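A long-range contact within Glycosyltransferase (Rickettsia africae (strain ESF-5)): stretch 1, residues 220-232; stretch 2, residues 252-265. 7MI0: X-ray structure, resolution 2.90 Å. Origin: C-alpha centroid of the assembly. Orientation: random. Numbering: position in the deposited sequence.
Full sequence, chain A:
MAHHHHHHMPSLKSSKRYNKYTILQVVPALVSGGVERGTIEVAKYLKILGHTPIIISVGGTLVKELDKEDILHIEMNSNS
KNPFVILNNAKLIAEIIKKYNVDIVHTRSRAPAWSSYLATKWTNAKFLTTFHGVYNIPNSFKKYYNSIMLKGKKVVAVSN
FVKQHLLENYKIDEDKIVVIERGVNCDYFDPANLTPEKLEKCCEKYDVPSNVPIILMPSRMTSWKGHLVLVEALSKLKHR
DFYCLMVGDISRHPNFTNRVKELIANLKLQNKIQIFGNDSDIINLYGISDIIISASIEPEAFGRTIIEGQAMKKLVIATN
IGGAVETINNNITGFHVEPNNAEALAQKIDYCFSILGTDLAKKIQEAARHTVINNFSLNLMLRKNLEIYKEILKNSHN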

# COMPACT_ATOMS: atom_id res chain seq x y z
N ARG A 220 9.21 6.46 -2.46
CA ARG A 220 9.48 6.76 -3.86
C ARG A 220 9.90 8.22 -4.00
O ARG A 220 9.35 9.11 -3.34
CB ARG A 220 8.23 6.47 -4.71
CG ARG A 220 8.28 7.00 -6.13
CD ARG A 220 7.20 6.38 -7.02
NE ARG A 220 5.87 6.95 -6.83
CZ ARG A 220 4.93 6.45 -6.03
NH1 ARG A 220 5.17 5.40 -5.25
NH2 ARG A 220 3.73 7.01 -6.01
N MET A 221 10.91 8.47 -4.83
CA MET A 221 11.42 9.82 -5.01
C MET A 221 10.50 10.60 -5.94
O MET A 221 10.76 10.77 -7.14
CB MET A 221 12.85 9.79 -5.54
CG MET A 221 13.61 11.08 -5.36
SD MET A 221 13.83 11.46 -3.63
CE MET A 221 15.48 12.16 -3.68
N THR A 222 9.39 11.08 -5.38
CA THR A 222 8.48 11.98 -6.07
C THR A 222 8.16 13.17 -5.16
O THR A 222 8.37 13.12 -3.95
CB THR A 222 7.19 11.26 -6.51
OG1 THR A 222 6.38 12.15 -7.29
CG2 THR A 222 6.40 10.77 -5.31
N SER A 223 7.67 14.25 -5.77
CA SER A 223 7.60 15.53 -5.08
C SER A 223 6.66 15.48 -3.88
O SER A 223 6.99 15.99 -2.80
CB SER A 223 7.18 16.64 -6.04
OG SER A 223 5.89 16.39 -6.58
N TRP A 224 5.49 14.87 -4.04
CA TRP A 224 4.50 14.89 -2.97
C TRP A 224 4.82 13.95 -1.82
O TRP A 224 4.05 13.88 -0.85
CB TRP A 224 3.11 14.57 -3.54
CG TRP A 224 3.04 13.25 -4.25
CD1 TRP A 224 3.33 13.01 -5.56
CD2 TRP A 224 2.62 12.00 -3.69
NE1 TRP A 224 3.13 11.68 -5.85
CE2 TRP A 224 2.70 11.04 -4.72
CE3 TRP A 224 2.21 11.59 -2.42
CZ2 TRP A 224 2.37 9.70 -4.51
CZ3 TRP A 224 1.88 10.26 -2.21
CH2 TRP A 224 1.96 9.33 -3.26
N LYS A 225 5.95 13.23 -1.88
CA LYS A 225 6.34 12.36 -0.77
C LYS A 225 6.91 13.13 0.41
O LYS A 225 6.93 12.59 1.52
CB LYS A 225 7.36 11.32 -1.24
CG LYS A 225 6.74 10.11 -1.92
CD LYS A 225 5.81 9.34 -1.01
CE LYS A 225 5.29 8.09 -1.70
NZ LYS A 225 4.32 7.35 -0.86
N GLY A 226 7.40 14.35 0.21
CA GLY A 226 7.85 15.19 1.30
C GLY A 226 9.35 15.21 1.55
O GLY A 226 9.77 15.73 2.60
N HIS A 227 10.16 14.68 0.63
CA HIS A 227 11.61 14.70 0.82
C HIS A 227 12.12 16.09 1.13
O HIS A 227 12.93 16.27 2.04
CB HIS A 227 12.30 14.14 -0.43
CG HIS A 227 12.07 12.68 -0.64
ND1 HIS A 227 10.90 12.17 -1.16
CD2 HIS A 227 12.87 11.61 -0.41
CE1 HIS A 227 10.98 10.86 -1.23
NE2 HIS A 227 12.17 10.49 -0.78
N LEU A 228 11.64 17.10 0.39
CA LEU A 228 12.11 18.47 0.62
C LEU A 228 11.80 18.94 2.03
O LEU A 228 12.61 19.63 2.66
CB LEU A 228 11.49 19.40 -0.41
CG LEU A 228 11.83 19.13 -1.88
CD1 LEU A 228 11.03 20.04 -2.80
CD2 LEU A 228 13.32 19.28 -2.12
N VAL A 229 10.62 18.57 2.56
CA VAL A 229 10.25 18.99 3.91
C VAL A 229 11.15 18.34 4.95
O VAL A 229 11.56 18.98 5.92
CB VAL A 229 8.76 18.67 4.18
CG1 VAL A 229 8.36 19.16 5.57
CG2 VAL A 229 7.88 19.30 3.12
N LEU A 230 11.48 17.06 4.75
CA LEU A 230 12.37 16.38 5.69
C LEU A 230 13.78 16.97 5.65
O LEU A 230 14.43 17.08 6.69
CB LEU A 230 12.41 14.88 5.38
CG LEU A 230 13.39 14.02 6.19
CD1 LEU A 230 13.14 14.17 7.68
CD2 LEU A 230 13.31 12.56 5.77
N VAL A 231 14.26 17.35 4.46
CA VAL A 231 15.59 17.93 4.37
C VAL A 231 15.65 19.28 5.07
O VAL A 231 16.60 19.58 5.80
CB VAL A 231 16.04 18.03 2.90
CG1 VAL A 231 17.36 18.79 2.79
CG2 VAL A 231 16.17 16.64 2.30
N GLU A 232 14.62 20.11 4.88
CA GLU A 232 14.57 21.36 5.62
C GLU A 232 14.41 21.12 7.12
O GLU A 232 14.89 21.91 7.93
CB GLU A 232 13.45 22.26 5.09
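Stretch 2, residues 252-265: RHPNFTNRVKELIA

How does the backbone of stretch 2 run relative to stretch 1? Stretch 1 begins as a loop, makes a short 3-10 turn at residues 223-225 and enters a helix at His 227, with Gly 226 as N-cap. Stretch 2 is helical from Pro 254 onward, with His 253 as N-cap. The two helices run nearly parallel, their N-to-C directions 5° apart and their axes 10.2 Å apart at closest approach. The register pairs Leu 228 CA with Val 260 CA at 6.4 Å and Val 231 CA with Ile 264 CA at 6.6 Å, while the loop before the first helix lies beside the opening of the second, Thr 222 CA being 5.9 Å from His 253 CA.

What receives the Phe 256 ring? The CA-to-CB bond of Phe 256 points toward stretch 1, and with chi1 near 180° (t) the ring meets the turn. Ser 223 CA sits over one face, 3.6 Å from the centroid of the Phe 256 ring, in a CH-pi contact. At the ring edge, Leu 228 CD1 approaches Phe 256 CE1 to 3.8 Å. The backbone also takes part: Thr 222 O lies 3.2 Å from Phe 256 CE2.

How does Met 221 reach the second helix? Its CA-to-CB bond points sideways, but the end of the side chain comes nearer, placing Met 221 CE 3.6 Å from Val 260 CB. Closer to the backbone, Met 221 CG is 3.1 Å from Thr 257 OG1.

What holds the two helices together farther along? No hydrogen bond crosses between the stretches, so apolar packing carries this part of the contact. Leu 228 CD2 lies 3.7 Å from both Val 260 CG2 and Leu 263 CD2. One turn on, the CA-to-CB bond of Val 231 points toward stretch 2; Val 231 CG1 lies 3.9 Å from Leu 263 CG and Val 231 CG2 3.8 Å from Ile 264 CG1.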

# COMPACT_ATOMS: atom_id res chain seq x y z
N ARG A 252 11.36 7.19 -12.04
CA ARG A 252 10.12 7.71 -12.62
C ARG A 252 10.09 9.23 -12.61
O ARG A 252 9.53 9.85 -13.52
CB ARG A 252 8.91 7.14 -11.89
N HIS A 253 10.68 9.85 -11.59
CA HIS A 253 10.78 11.30 -11.48
C HIS A 253 12.23 11.67 -11.20
O HIS A 253 12.57 12.15 -10.11
CB HIS A 253 9.84 11.83 -10.39
CG HIS A 253 8.40 11.48 -10.61
ND1 HIS A 253 7.65 12.02 -11.64
CD2 HIS A 253 7.57 10.65 -9.94
CE1 HIS A 253 6.42 11.53 -11.59
NE2 HIS A 253 6.35 10.70 -10.57
N PRO A 254 13.12 11.45 -12.18
CA PRO A 254 14.55 11.69 -11.93
C PRO A 254 14.88 13.16 -11.79
O PRO A 254 15.81 13.51 -11.04
CB PRO A 254 15.22 11.08 -13.16
CG PRO A 254 14.21 11.28 -14.25
CD PRO A 254 12.85 11.15 -13.59
N ASN A 255 14.17 14.04 -12.50
CA ASN A 255 14.35 15.48 -12.36
C ASN A 255 14.26 15.90 -10.90
O ASN A 255 15.08 16.70 -10.43
CB ASN A 255 13.30 16.21 -13.20
CG ASN A 255 11.90 15.61 -13.05
OD1 ASN A 255 11.72 14.39 -13.07
ND2 ASN A 255 10.90 16.47 -12.90
N PHE A 256 13.29 15.36 -10.17
CA PHE A 256 13.10 15.71 -8.77
C PHE A 256 14.24 15.19 -7.90
O PHE A 256 14.59 15.83 -6.90
CB PHE A 256 11.75 15.16 -8.29
CG PHE A 256 11.45 15.42 -6.84
CD1 PHE A 256 11.19 16.70 -6.39
CD2 PHE A 256 11.42 14.37 -5.94
CE1 PHE A 256 10.91 16.93 -5.06
CE2 PHE A 256 11.14 14.59 -4.61
CZ PHE A 256 10.89 15.88 -4.16
N THR A 257 14.82 14.04 -8.25
CA THR A 257 15.89 13.46 -7.44
C THR A 257 17.11 14.37 -7.41
O THR A 257 17.68 14.63 -6.35
CB THR A 257 16.27 12.08 -7.97
OG1 THR A 257 15.10 11.24 -8.03
CG2 THR A 257 17.31 11.43 -7.06
N ASN A 258 17.52 14.86 -8.58
CA ASN A 258 18.64 15.80 -8.63
C ASN A 258 18.33 17.07 -7.85
O ASN A 258 19.23 17.68 -7.27
CB ASN A 258 19.00 16.12 -10.08
N ARG A 259 17.06 17.47 -7.83
CA ARG A 259 16.66 18.65 -7.07
C ARG A 259 16.90 18.45 -5.58
O ARG A 259 17.44 19.33 -4.90
CB ARG A 259 15.19 18.97 -7.34
CG ARG A 259 14.66 20.22 -6.66
CD ARG A 259 13.16 20.35 -6.90
NE ARG A 259 12.83 20.16 -8.30
CZ ARG A 259 11.61 19.88 -8.75
NH1 ARG A 259 10.58 19.76 -7.93
NH2 ARG A 259 11.42 19.72 -10.06
N VAL A 260 16.48 17.29 -5.05
CA VAL A 260 16.67 17.02 -3.63
C VAL A 260 18.15 16.92 -3.30
O VAL A 260 18.64 17.58 -2.37
CB VAL A 260 15.92 15.73 -3.24
CG1 VAL A 260 16.30 15.31 -1.83
CG2 VAL A 260 14.42 15.95 -3.34
N LYS A 261 18.90 16.10 -4.06
CA LYS A 261 20.33 15.94 -3.81
C LYS A 261 21.04 17.28 -3.78
O LYS A 261 22.01 17.45 -3.03
CB LYS A 261 20.95 15.03 -4.87
N GLU A 262 20.56 18.25 -4.57
CA GLU A 262 21.15 19.59 -4.55
C GLU A 262 20.81 20.32 -3.25
O GLU A 262 21.69 20.94 -2.64
CB GLU A 262 20.66 20.39 -5.76
N LEU A 263 19.55 20.25 -2.81
CA LEU A 263 19.18 20.92 -1.57
C LEU A 263 19.96 20.36 -0.39
O LEU A 263 20.41 21.12 0.47
CB LEU A 263 17.67 20.79 -1.33
CG LEU A 263 17.11 21.48 -0.09
CD1 LEU A 263 17.55 22.93 -0.03
CD2 LEU A 263 15.60 21.39 -0.08
N ILE A 264 20.14 19.04 -0.35
CA ILE A 264 21.02 18.44 0.65
C ILE A 264 22.42 19.02 0.53
O ILE A 264 23.09 19.30 1.54
CB ILE A 264 21.01 16.91 0.51
CG1 ILE A 264 19.59 16.36 0.64
CG2 ILE A 264 21.91 16.26 1.55
CD1 ILE A 264 19.48 14.88 0.37
N ALA A 265 22.89 19.23 -0.70
CA ALA A 265 24.24 19.75 -0.90
C ALA A 265 24.34 21.20 -0.44
O ALA A 265 25.22 21.54 0.37
CB ALA A 265 24.63 19.62 -2.37